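Local coordinates for DNA mismatch repair protein MutL (PDB 6LZI) that binds and probably hydrolyses ATP through its Bergerat-type ATPase domain as part of DNA mismatch repair, and is held here with ADP, at residues E209-E214 with A222-N227; S99-R104 with T135-R140; E14-V19 with D157-K162. All coordinates share one frame; numbering follows the deposited sequence.

Contact 1: E209-E214 with A222-N227; sequences EELYAE and AFVSRN
Glu-209 and Val-224 face each other as an antiparallel hydrogen-bonded pair, and Leu-211 with Ala-222 forms the next one. The strands 209-213 and 219-225 make a beta hairpin at the margin of the five-stranded sheet, in the MutL C-terminal-domain family region (S5 clan). Four backbone bonds join them. Glu-209 N gives to Val-224 O at 2.9 Å, and Val-224 N returns a bond to Glu-209 O. Leu-211 N reaches Ala-222 O at 2.8 Å, and Ala-222 N reaches Leu-211 O. Both carbonyls at the centre also take a CA-H contact: Phe-223 CA lies 3.2 Å from Glu-209 O, and Glu-210 CA is equally near Ala-222 O.

Glu-210 and Phe-223 lie side by side on one face of the sheet. CG of Glu-210 is anti to its backbone N (chi1 175°), and the extended chain runs past the ring. Glu-210 CD comes 3.7 Å from Phe-223 CE2, with carboxylate and ring planes 40° apart. On the other face, Leu-211 CD1 meets Val-224 CG1 at 3.8 Å, the two side chains crossing at about a right angle. Leu-298 of helix 292-298 packs on Leu-211 and Ala-222.

The strand pairing thus rests on backbone bonds and apolar packing. The carboxylates of Glu-209 and Glu-210 are engaged by Lys-303 N and the Arg-221 side chain, not by the facing segment.

Contact 2: S99-R104 with T135-R140; sequences SKFKLR and TEVEVR. With ADP (adenosine-5'-diphosphate), chain H.
Strands 100-104 and 135-140 run antiparallel at 174°, their axes 4.7 Å apart at closest approach. They are neighbours in the large sheet of the Bergerat (GHKL) ATPase fold. Lys-100 with Arg-140, Lys-102 with Glu-138 and Arg-104 with Glu-136 are hydrogen-bonded pairs, each with two N-H...O bonds. Water 1 also donates to Lys-100 O.

Phe-101, Leu-103, Val-137 and Val-139 fill one face, where helix 91-96 packs on Phe-101, Leu-103 and Val-139. CG of Phe-101 is anti to the backbone N (chi1 176°), beside the carbonyl carbon, and the end of the ring comes nearer the 135-140 strand. There Phe-101 CE2 lies 3.6 Å from Val-137 CG1, and Phe-101 CD2 meets Val-139 CG2. The other methyl of Val-137, CG2, touches Leu-103 CD1 at 3.8 Å. At the strand end, Ser-99 CB presses closely on Val-139 CG1.

The opposite face carries a salt-bridge network. One nitrogen, Arg-104 NH1, serves two carboxylates: Glu-136 OE2 at 2.8 Å and Glu-138 OE2 at 2.9 Å. The bond to Glu-138 is nearly straight, 169° at the hydrogen, whereas that to Glu-136 is bent. Both oxygens are met from above their carboxylate planes. Arg-104 NE pairs with Glu-115, and Glu-136 OE1 with Arg-48, which extends the network to both flanking strands. Water 2 donates to Glu-138 OE1 and accepts from Lys-102 NZ.

Thr-135 belongs to the ADP pocket. Thr-135 OG1 is hydrogen-bonded to Ser-105 OG and lies 3.4 Å from N1 of the ADP adenine.

Contact 3: E14-V19 with D157-K162; sequences ESPVDV and DTERRK
The start of helix 16-29 meets helix 156-173, with the CA atoms of Val-17 and Lys-162 6.2 Å apart. Ser-15 is the N-cap residue of the first helix. Glu-159 turns its carboxylate toward this helix start, its chain bent at chi2 (-47°).

OE1 of Glu-159 accepts a bond from Val-17 N at 3.3 Å, and the N-H meets it nearly along the C-O axis. The bond is long and somewhat bent, 143° at the hydrogen. Glu-159 OE1 also lies 3.2 Å from Pro-16 CD, and the proline and glutamate side chains cross at about a right angle. The other oxygen, OE2, pairs with Lys-162 NZ of its own helix, at a distance so short that its detail is doubtful. The negative charge of Glu-159 beside the N-terminal end of a helix is probably favourable. Lys-162 NZ also makes a weak bond to Ser-15 OG at 3.4 Å.

Val-17 completes the contact with its two methyls. Val-17 CG1 meets Lys-162 CE at 3.9 Å, and Val-17 CG2 rests 3.5 Å from Lys-162 O.

On the first helix, Pro-16 and Val-19 pack on Ile-47 of strand 46-51, and Pro-16 also touches Lys-44 and Leu-142. On the second, Arg-160 pairs with Glu-184, just past strand 178-183. The contact thus joins two helices beside the large sheet.

Overall arrangement
Contact 3 joins helices 16-29 and 156-173 and spans a long loop of chain, and contact 2 is nested inside it. Contact 1 follows later in the sequence. Contacts 2 and 3 have centres about 17 Å apart and touch through Val-139 CG2 and Val-19 CG1, at 4.0 Å. They belong to the ATPase part of the chain, with its eight-stranded sheet and ADP site. Contact 1 lies in the separate five-stranded sheet, its centre about 40 Å from that of contact 2 and about 30 Å from that of contact 3. The chain thus has a nucleotide-binding part and a MutL C-terminal-domain family (S5 clan) part, which are built on different sheets.

Contact 1: E209-E214 with A222-N227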
loop_
_atom_site.group_PDB
_atom_site.type_symbol
_atom_site.label_atom_id
_atom_site.label_comp_id
_atom_site.label_asym_id
_atom_site.label_seq_id
_atom_site.Cartn_x
_atom_site.Cartn_y
_atom_site.Cartn_z
ATOM N N GLU A 209 19.768 13.508 1.423
ATOM C CA GLU A 209 19.782 14.962 1.421
ATOM C C GLU A 209 18.477 15.384 0.783
ATOM O O GLU A 209 18.066 14.802 -0.242
ATOM C CB GLU A 209 20.947 15.549 0.623
ATOM C CG GLU A 209 20.940 17.077 0.619
ATOM C CD GLU A 209 22.161 17.685 -0.084
ATOM O OE1 GLU A 209 22.309 18.934 -0.058
ATOM O OE2 GLU A 209 22.980 16.916 -0.643
ATOM N N GLU A 210 17.810 16.339 1.423
ATOM C CA GLU A 210 16.544 16.855 0.946
ATOM C C GLU A 210 16.804 18.078 0.071
ATOM O O GLU A 210 17.475 19.010 0.496
ATOM C CB GLU A 210 15.675 17.227 2.149
ATOM C CG GLU A 210 14.360 17.897 1.808
ATOM C CD GLU A 210 13.466 18.054 3.017
ATOM O OE1 GLU A 210 13.907 17.769 4.146
ATOM O OE2 GLU A 210 12.304 18.446 2.820
ATOM N N LEU A 211 16.228 18.067 -1.122
ATOM C CA LEU A 211 16.331 19.128 -2.113
ATOM C C LEU A 211 14.935 19.676 -2.397
ATOM O O LEU A 211 13.945 18.960 -2.291
ATOM C CB LEU A 211 16.901 18.593 -3.387
ATOM C CG LEU A 211 18.276 17.916 -3.284
ATOM C CD1 LEU A 211 18.666 17.277 -4.650
ATOM C CD2 LEU A 211 19.326 18.883 -2.779
ATOM N N TYR A 212 14.857 20.949 -2.783
ATOM C CA TYR A 212 13.557 21.581 -2.953
ATOM C C TYR A 212 13.644 22.610 -4.079
ATOM O O TYR A 212 14.671 23.281 -4.234
ATOM C CB TYR A 212 13.131 22.242 -1.638
ATOM C CG TYR A 212 11.826 23.011 -1.641
ATOM C CD1 TYR A 212 10.613 22.372 -1.379
ATOM C CD2 TYR A 212 11.810 24.384 -1.849
ATOM C CE1 TYR A 212 9.425 23.077 -1.359
ATOM C CE2 TYR A 212 10.627 25.090 -1.826
ATOM C CZ TYR A 212 9.441 24.427 -1.582
ATOM O OH TYR A 212 8.266 25.145 -1.570
ATOM N N ALA A 213 12.560 22.735 -4.852
ATOM C CA ALA A 213 12.483 23.764 -5.888
ATOM C C ALA A 213 11.026 23.995 -6.260
ATOM O O ALA A 213 10.266 23.040 -6.408
ATOM C CB ALA A 213 13.284 23.368 -7.132
ATOM N N GLU A 214 10.651 25.262 -6.424
ATOM C CA GLU A 214 9.245 25.630 -6.610
ATOM C C GLU A 214 8.976 26.503 -7.849
ATOM O O GLU A 214 9.162 27.721 -7.828
ATOM C CB GLU A 214 8.747 26.348 -5.361
ATOM C CG GLU A 214 7.273 26.680 -5.361
ATOM C CD GLU A 214 6.819 27.215 -4.018
ATOM O OE1 GLU A 214 7.044 26.527 -2.991
ATOM O OE2 GLU A 214 6.256 28.332 -3.988
ATOM N N ALA A 222 12.778 16.483 -3.277
ATOM C CA ALA A 222 13.407 15.180 -3.430
ATOM C C ALA A 222 14.288 14.823 -2.240
ATOM O O ALA A 222 14.742 15.692 -1.473
ATOM C CB ALA A 222 14.243 15.094 -4.712
ATOM N N PHE A 223 14.561 13.528 -2.131
ATOM C CA PHE A 223 15.534 12.996 -1.181
ATOM C C PHE A 223 16.490 12.160 -1.991
ATOM O O PHE A 223 16.034 11.235 -2.674
ATOM C CB PHE A 223 14.848 12.137 -0.096
ATOM C CG PHE A 223 13.785 12.909 0.647
ATOM C CD1 PHE A 223 12.491 13.027 0.108
ATOM C CD2 PHE A 223 14.106 13.611 1.796
ATOM C CE1 PHE A 223 11.505 13.818 0.767
ATOM C CE2 PHE A 223 13.175 14.386 2.432
ATOM C CZ PHE A 223 11.859 14.507 1.910
ATOM N N VAL A 224 17.788 12.485 -1.923
ATOM C CA VAL A 224 18.785 11.858 -2.787
ATOM C C VAL A 224 19.854 11.205 -1.923
ATOM O O VAL A 224 20.257 11.756 -0.893
ATOM C CB VAL A 224 19.416 12.880 -3.767
ATOM C CG1 VAL A 224 18.333 13.463 -4.634
ATOM C CG2 VAL A 224 20.113 13.959 -3.016
ATOM N N SER A 225 20.325 10.027 -2.342
ATOM C CA SER A 225 21.481 9.414 -1.691
ATOM C C SER A 225 22.354 8.823 -2.773
ATOM O O SER A 225 21.857 8.011 -3.568
ATOM C CB SER A 225 21.059 8.325 -0.709
ATOM O OG SER A 225 22.187 7.739 -0.085
ATOM N N ARG A 226 23.629 9.193 -2.782
ATOM C CA ARG A 226 24.371 9.066 -4.029
ATOM C C ARG A 226 25.091 7.754 -4.243
ATOM O O ARG A 226 25.366 7.406 -5.402
ATOM C CB ARG A 226 25.392 10.189 -4.169
ATOM C CG ARG A 226 24.722 11.419 -4.657
ATOM C CD ARG A 226 25.674 12.397 -5.246
ATOM N NE ARG A 226 24.902 13.294 -6.077
ATOM C CZ ARG A 226 24.760 13.159 -7.391
ATOM N NH1 ARG A 226 25.331 12.144 -8.040
ATOM N NH2 ARG A 226 24.032 14.043 -8.052
ATOM N N ASN A 227 25.454 7.012 -3.212
ATOM C CA ASN A 227 26.356 5.937 -3.608
ATOM C C ASN A 227 25.581 4.677 -4.014
ATOM O O ASN A 227 25.377 4.461 -5.214
ATOM C CB ASN A 227 27.403 5.733 -2.523
ATOM C CG ASN A 227 28.515 6.773 -2.625
ATOM O OD1 ASN A 227 29.060 6.997 -3.712
ATOM N ND2 ASN A 227 28.828 7.440 -1.515
#

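Contact 2: S99-R104 with T135-R140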
loop_
_atom_site.group_PDB
_atom_site.type_symbol
_atom_site.label_atom_id
_atom_site.label_comp_id
_atom_site.label_asym_id
_atom_site.label_seq_id
_atom_site.Cartn_x
_atom_site.Cartn_y
_atom_site.Cartn_z
ATOM N N SER A 99 -12.433 -15.391 -4.293
ATOM C CA SER A 99 -11.746 -15.841 -3.112
ATOM C C SER A 99 -12.754 -16.367 -2.111
ATOM O O SER A 99 -13.976 -16.230 -2.270
ATOM C CB SER A 99 -10.928 -14.730 -2.400
ATOM O OG SER A 99 -11.758 -13.692 -1.916
ATOM N N LYS A 100 -12.189 -16.940 -1.082
ATOM C CA LYS A 100 -12.841 -17.266 0.193
ATOM C C LYS A 100 -12.555 -16.105 1.143
ATOM O O LYS A 100 -11.439 -15.952 1.656
ATOM C CB LYS A 100 -12.326 -18.592 0.750
ATOM C CG LYS A 100 -12.699 -19.924 -0.031
ATOM C CD LYS A 100 -11.705 -21.051 0.300
ATOM C CE LYS A 100 -12.163 -22.465 -0.113
ATOM N NZ LYS A 100 -13.035 -22.433 -1.307
ATOM N N PHE A 101 -13.569 -15.301 1.365
ATOM C CA PHE A 101 -13.426 -13.913 1.774
ATOM C C PHE A 101 -14.064 -13.733 3.135
ATOM O O PHE A 101 -15.241 -14.064 3.317
ATOM C CB PHE A 101 -14.117 -13.020 0.713
ATOM C CG PHE A 101 -14.138 -11.555 1.051
ATOM C CD1 PHE A 101 -15.213 -11.020 1.753
ATOM C CD2 PHE A 101 -13.174 -10.673 0.513
ATOM C CE1 PHE A 101 -15.231 -9.644 2.043
ATOM C CE2 PHE A 101 -13.207 -9.314 0.821
ATOM C CZ PHE A 101 -14.219 -8.806 1.545
ATOM N N LYS A 102 -13.327 -13.179 4.101
ATOM C CA LYS A 102 -14.002 -12.719 5.302
ATOM C C LYS A 102 -13.751 -11.230 5.505
ATOM O O LYS A 102 -12.654 -10.751 5.299
ATOM C CB LYS A 102 -13.523 -13.477 6.561
ATOM C CG LYS A 102 -14.029 -14.891 6.682
ATOM C CD LYS A 102 -13.694 -15.486 8.025
ATOM C CE LYS A 102 -13.962 -17.004 8.017
ATOM N NZ LYS A 102 -13.073 -17.641 9.039
ATOM N N LEU A 103 -14.742 -10.507 5.954
ATOM C CA LEU A 103 -14.473 -9.136 6.395
ATOM C C LEU A 103 -15.086 -8.965 7.769
ATOM O O LEU A 103 -16.255 -9.251 7.947
ATOM C CB LEU A 103 -15.086 -8.118 5.459
ATOM C CG LEU A 103 -15.037 -6.591 5.809
ATOM C CD1 LEU A 103 -14.924 -5.680 4.522
ATOM C CD2 LEU A 103 -16.217 -6.126 6.564
ATOM N N ARG A 104 -14.304 -8.540 8.745
ATOM C CA ARG A 104 -14.866 -8.204 10.038
ATOM C C ARG A 104 -14.592 -6.727 10.316
ATOM O O ARG A 104 -13.541 -6.209 9.945
ATOM C CB ARG A 104 -14.299 -9.115 11.168
ATOM C CG ARG A 104 -12.781 -8.980 11.457
ATOM C CD ARG A 104 -12.426 -10.000 12.582
ATOM N NE ARG A 104 -12.598 -11.360 12.036
ATOM C CZ ARG A 104 -11.655 -11.973 11.314
ATOM N NH1 ARG A 104 -10.511 -11.344 11.036
ATOM N NH2 ARG A 104 -11.848 -13.216 10.825
ATOM N N THR A 135 -11.094 -2.516 11.029
ATOM C CA THR A 135 -11.528 -3.465 9.992
ATOM C C THR A 135 -10.423 -4.446 9.684
ATOM O O THR A 135 -9.251 -4.077 9.667
ATOM C CB THR A 135 -11.903 -2.688 8.693
ATOM O OG1 THR A 135 -12.950 -1.761 8.993
ATOM C CG2 THR A 135 -12.372 -3.603 7.593
ATOM N N GLU A 136 -10.786 -5.714 9.501
ATOM C CA GLU A 136 -9.840 -6.751 9.134
ATOM C C GLU A 136 -10.457 -7.529 7.975
ATOM O O GLU A 136 -11.599 -7.973 8.079
ATOM C CB GLU A 136 -9.568 -7.665 10.349
ATOM C CG GLU A 136 -8.522 -8.698 9.983
ATOM C CD GLU A 136 -7.908 -9.237 11.267
ATOM O OE1 GLU A 136 -6.681 -9.160 11.377
ATOM O OE2 GLU A 136 -8.726 -9.509 12.161
ATOM N N VAL A 137 -9.719 -7.688 6.869
ATOM C CA VAL A 137 -10.200 -8.423 5.706
ATOM C C VAL A 137 -9.227 -9.574 5.476
ATOM O O VAL A 137 -7.991 -9.383 5.526
ATOM C CB VAL A 137 -10.270 -7.471 4.483
ATOM C CG1 VAL A 137 -10.855 -8.227 3.260
ATOM C CG2 VAL A 137 -11.156 -6.315 4.856
ATOM N N GLU A 138 -9.771 -10.785 5.281
ATOM C CA GLU A 138 -8.964 -11.978 5.003
ATOM C C GLU A 138 -9.426 -12.500 3.664
ATOM O O GLU A 138 -10.604 -12.794 3.497
ATOM C CB GLU A 138 -9.169 -13.053 6.078
ATOM C CG GLU A 138 -8.699 -12.465 7.373
ATOM C CD GLU A 138 -8.726 -13.433 8.513
ATOM O OE1 GLU A 138 -8.981 -14.619 8.248
ATOM O OE2 GLU A 138 -8.499 -12.983 9.655
ATOM N N VAL A 139 -8.488 -12.605 2.725
ATOM C CA VAL A 139 -8.746 -13.131 1.382
ATOM C C VAL A 139 -7.939 -14.423 1.206
ATOM O O VAL A 139 -6.697 -14.403 1.272
ATOM C CB VAL A 139 -8.346 -12.070 0.342
ATOM C CG1 VAL A 139 -8.564 -12.578 -1.043
ATOM C CG2 VAL A 139 -9.201 -10.816 0.680
ATOM N N ARG A 140 -8.643 -15.553 1.140
ATOM C CA ARG A 140 -7.984 -16.849 1.071
ATOM C C ARG A 140 -8.204 -17.493 -0.277
ATOM O O ARG A 140 -9.281 -17.346 -0.846
ATOM C CB ARG A 140 -8.508 -17.804 2.155
ATOM C CG ARG A 140 -7.965 -17.437 3.561
ATOM C CD ARG A 140 -8.378 -18.489 4.608
ATOM N NE ARG A 140 -7.598 -18.201 5.814
ATOM C CZ ARG A 140 -6.331 -18.598 6.012
ATOM N NH1 ARG A 140 -5.675 -19.325 5.100
ATOM N NH2 ARG A 140 -5.704 -18.249 7.119
HETATM P PB ADP H . -14.750 2.040 -2.744
HETATM O O1B ADP H . -13.640 2.035 -1.749
HETATM O O2B ADP H . -15.975 2.854 -2.251
HETATM O O3B ADP H . -14.295 2.528 -4.102
HETATM P PA ADP H . -14.738 -0.733 -2.019
HETATM O O1A ADP H . -15.422 -1.942 -2.588
HETATM O O2A ADP H . -13.250 -0.811 -1.969
HETATM O O3A ADP H . -15.268 0.541 -2.936
HETATM O "O5'" ADP H . -15.168 -0.526 -0.476
HETATM C "C5'" ADP H . -16.571 -0.268 -0.389
HETATM C "C4'" ADP H . -16.887 0.550 0.860
HETATM O "O4'" ADP H . -16.634 -0.235 1.998
HETATM C "C3'" ADP H . -16.089 1.822 1.061
HETATM O "O3'" ADP H . -16.782 2.934 0.431
HETATM C "C2'" ADP H . -16.128 1.996 2.567
HETATM O "O2'" ADP H . -17.432 2.617 2.818
HETATM C "C1'" ADP H . -16.206 0.577 3.073
HETATM N N9 ADP H . -14.907 0.053 3.479
HETATM C C8 ADP H . -14.132 -0.857 2.828
HETATM N N7 ADP H . -12.998 -1.123 3.529
HETATM C C5 ADP H . -13.075 -0.329 4.629
HETATM C C6 ADP H . -12.180 -0.133 5.773
HETATM N N6 ADP H . -10.996 -0.803 5.835
HETATM N N1 ADP H . -12.575 0.754 6.728
HETATM C C2 ADP H . -13.783 1.441 6.589
HETATM N N3 ADP H . -14.650 1.291 5.590
HETATM C C4 ADP H . -14.320 0.401 4.614
HETATM O O HOH W 1 -11.151 -15.945 4.389
HETATM O O HOH W 2 -10.855 -15.765 9.977
#

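Contact 3: E14-V19 with D157-K162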
loop_
_atom_site.group_PDB
_atom_site.type_symbol
_atom_site.label_atom_id
_atom_site.label_comp_id
_atom_site.label_asym_id
_atom_site.label_seq_id
_atom_site.Cartn_x
_atom_site.Cartn_y
_atom_site.Cartn_z
ATOM N N GLU A 14 -5.892 -9.219 -10.633
ATOM C CA GLU A 14 -5.142 -10.217 -11.394
ATOM C C GLU A 14 -4.234 -11.046 -10.511
ATOM O O GLU A 14 -3.804 -12.119 -10.933
ATOM C CB GLU A 14 -4.302 -9.518 -12.465
ATOM C CG GLU A 14 -5.228 -8.669 -13.292
ATOM C CD GLU A 14 -4.543 -8.056 -14.484
ATOM O OE1 GLU A 14 -3.570 -7.308 -14.297
ATOM O OE2 GLU A 14 -5.004 -8.372 -15.604
ATOM N N SER A 15 -3.878 -10.546 -9.339
ATOM C CA SER A 15 -2.872 -11.208 -8.518
ATOM C C SER A 15 -2.990 -10.685 -7.102
ATOM O O SER A 15 -3.686 -9.696 -6.842
ATOM C CB SER A 15 -1.438 -11.010 -9.070
ATOM O OG SER A 15 -0.897 -9.720 -8.880
ATOM N N PRO A 16 -2.318 -11.318 -6.163
ATOM C CA PRO A 16 -2.382 -10.851 -4.760
ATOM C C PRO A 16 -2.028 -9.388 -4.560
ATOM O O PRO A 16 -2.673 -8.759 -3.736
ATOM C CB PRO A 16 -1.388 -11.766 -4.016
ATOM C CG PRO A 16 -1.491 -13.108 -4.885
ATOM C CD PRO A 16 -1.591 -12.609 -6.337
ATOM N N VAL A 17 -1.054 -8.816 -5.276
ATOM C CA VAL A 17 -0.728 -7.415 -5.022
ATOM C C VAL A 17 -1.935 -6.524 -5.288
ATOM O O VAL A 17 -2.128 -5.496 -4.610
ATOM C CB VAL A 17 0.507 -7.016 -5.859
ATOM C CG1 VAL A 17 0.151 -6.822 -7.293
ATOM C CG2 VAL A 17 1.181 -5.711 -5.259
ATOM N N ASP A 18 -2.781 -6.903 -6.230
ATOM C CA ASP A 18 -3.916 -6.040 -6.558
ATOM C C ASP A 18 -4.903 -6.022 -5.407
ATOM O O ASP A 18 -5.581 -5.018 -5.161
ATOM C CB ASP A 18 -4.641 -6.520 -7.805
ATOM C CG ASP A 18 -3.776 -6.474 -9.036
ATOM O OD1 ASP A 18 -2.990 -5.502 -9.198
ATOM O OD2 ASP A 18 -3.842 -7.439 -9.841
ATOM N N VAL A 19 -5.062 -7.186 -4.767
ATOM C CA VAL A 19 -5.872 -7.285 -3.573
ATOM C C VAL A 19 -5.318 -6.398 -2.454
ATOM O O VAL A 19 -6.071 -5.657 -1.797
ATOM C CB VAL A 19 -5.966 -8.728 -3.112
ATOM C CG1 VAL A 19 -6.790 -8.741 -1.793
ATOM C CG2 VAL A 19 -6.616 -9.574 -4.177
ATOM N N ASP A 157 7.784 -16.123 -4.461
ATOM C CA ASP A 157 8.740 -15.088 -4.117
ATOM C C ASP A 157 8.581 -13.845 -4.993
ATOM O O ASP A 157 8.837 -12.727 -4.534
ATOM C CB ASP A 157 10.179 -15.610 -4.173
ATOM C CG ASP A 157 11.030 -14.957 -3.108
ATOM O OD1 ASP A 157 10.824 -15.323 -1.933
ATOM O OD2 ASP A 157 11.821 -14.034 -3.431
ATOM N N THR A 158 8.162 -14.019 -6.251
ATOM C CA THR A 158 7.851 -12.870 -7.087
ATOM C C THR A 158 6.619 -12.119 -6.560
ATOM O O THR A 158 6.604 -10.875 -6.511
ATOM C CB THR A 158 7.643 -13.334 -8.534
ATOM O OG1 THR A 158 8.847 -13.942 -9.023
ATOM C CG2 THR A 158 7.308 -12.166 -9.405
ATOM N N GLU A 159 5.582 -12.853 -6.150
ATOM C CA GLU A 159 4.405 -12.169 -5.624
ATOM C C GLU A 159 4.735 -11.453 -4.353
ATOM O O GLU A 159 4.199 -10.375 -4.101
ATOM C CB GLU A 159 3.275 -13.146 -5.345
ATOM C CG GLU A 159 2.254 -13.265 -6.445
ATOM C CD GLU A 159 1.792 -11.898 -6.980
ATOM O OE1 GLU A 159 1.172 -11.026 -6.276
ATOM O OE2 GLU A 159 2.049 -11.747 -8.163
ATOM N N ARG A 160 5.631 -12.040 -3.552
ATOM C CA ARG A 160 6.025 -11.417 -2.292
ATOM C C ARG A 160 6.671 -10.064 -2.531
ATOM O O ARG A 160 6.309 -9.053 -1.901
ATOM C CB ARG A 160 7.016 -12.310 -1.566
ATOM C CG ARG A 160 6.451 -13.603 -0.951
ATOM C CD ARG A 160 7.571 -14.679 -0.759
ATOM N NE ARG A 160 6.999 -15.946 -0.292
ATOM C CZ ARG A 160 7.582 -17.136 -0.389
ATOM N NH1 ARG A 160 8.794 -17.258 -0.932
ATOM N NH2 ARG A 160 6.937 -18.214 0.052
ATOM N N ARG A 161 7.592 -10.012 -3.500
ATOM C CA ARG A 161 8.326 -8.774 -3.712
ATOM C C ARG A 161 7.401 -7.676 -4.226
ATOM O O ARG A 161 7.562 -6.502 -3.850
ATOM C CB ARG A 161 9.524 -9.046 -4.651
ATOM C CG ARG A 161 10.683 -9.890 -4.038
ATOM C CD ARG A 161 11.823 -10.178 -5.063
ATOM N NE ARG A 161 11.539 -9.592 -6.382
ATOM C CZ ARG A 161 11.197 -10.291 -7.464
ATOM N NH1 ARG A 161 11.119 -11.614 -7.406
ATOM N NH2 ARG A 161 10.944 -9.668 -8.610
ATOM N N LYS A 162 6.377 -8.042 -5.009
ATOM C CA LYS A 162 5.462 -7.025 -5.518
ATOM C C LYS A 162 4.664 -6.410 -4.384
ATOM O O LYS A 162 4.486 -5.204 -4.352
ATOM C CB LYS A 162 4.519 -7.597 -6.574
ATOM C CG LYS A 162 5.212 -8.034 -7.840
ATOM C CD LYS A 162 4.440 -9.164 -8.524
ATOM C CE LYS A 162 3.099 -8.718 -9.105
ATOM N NZ LYS A 162 2.323 -9.857 -9.830
#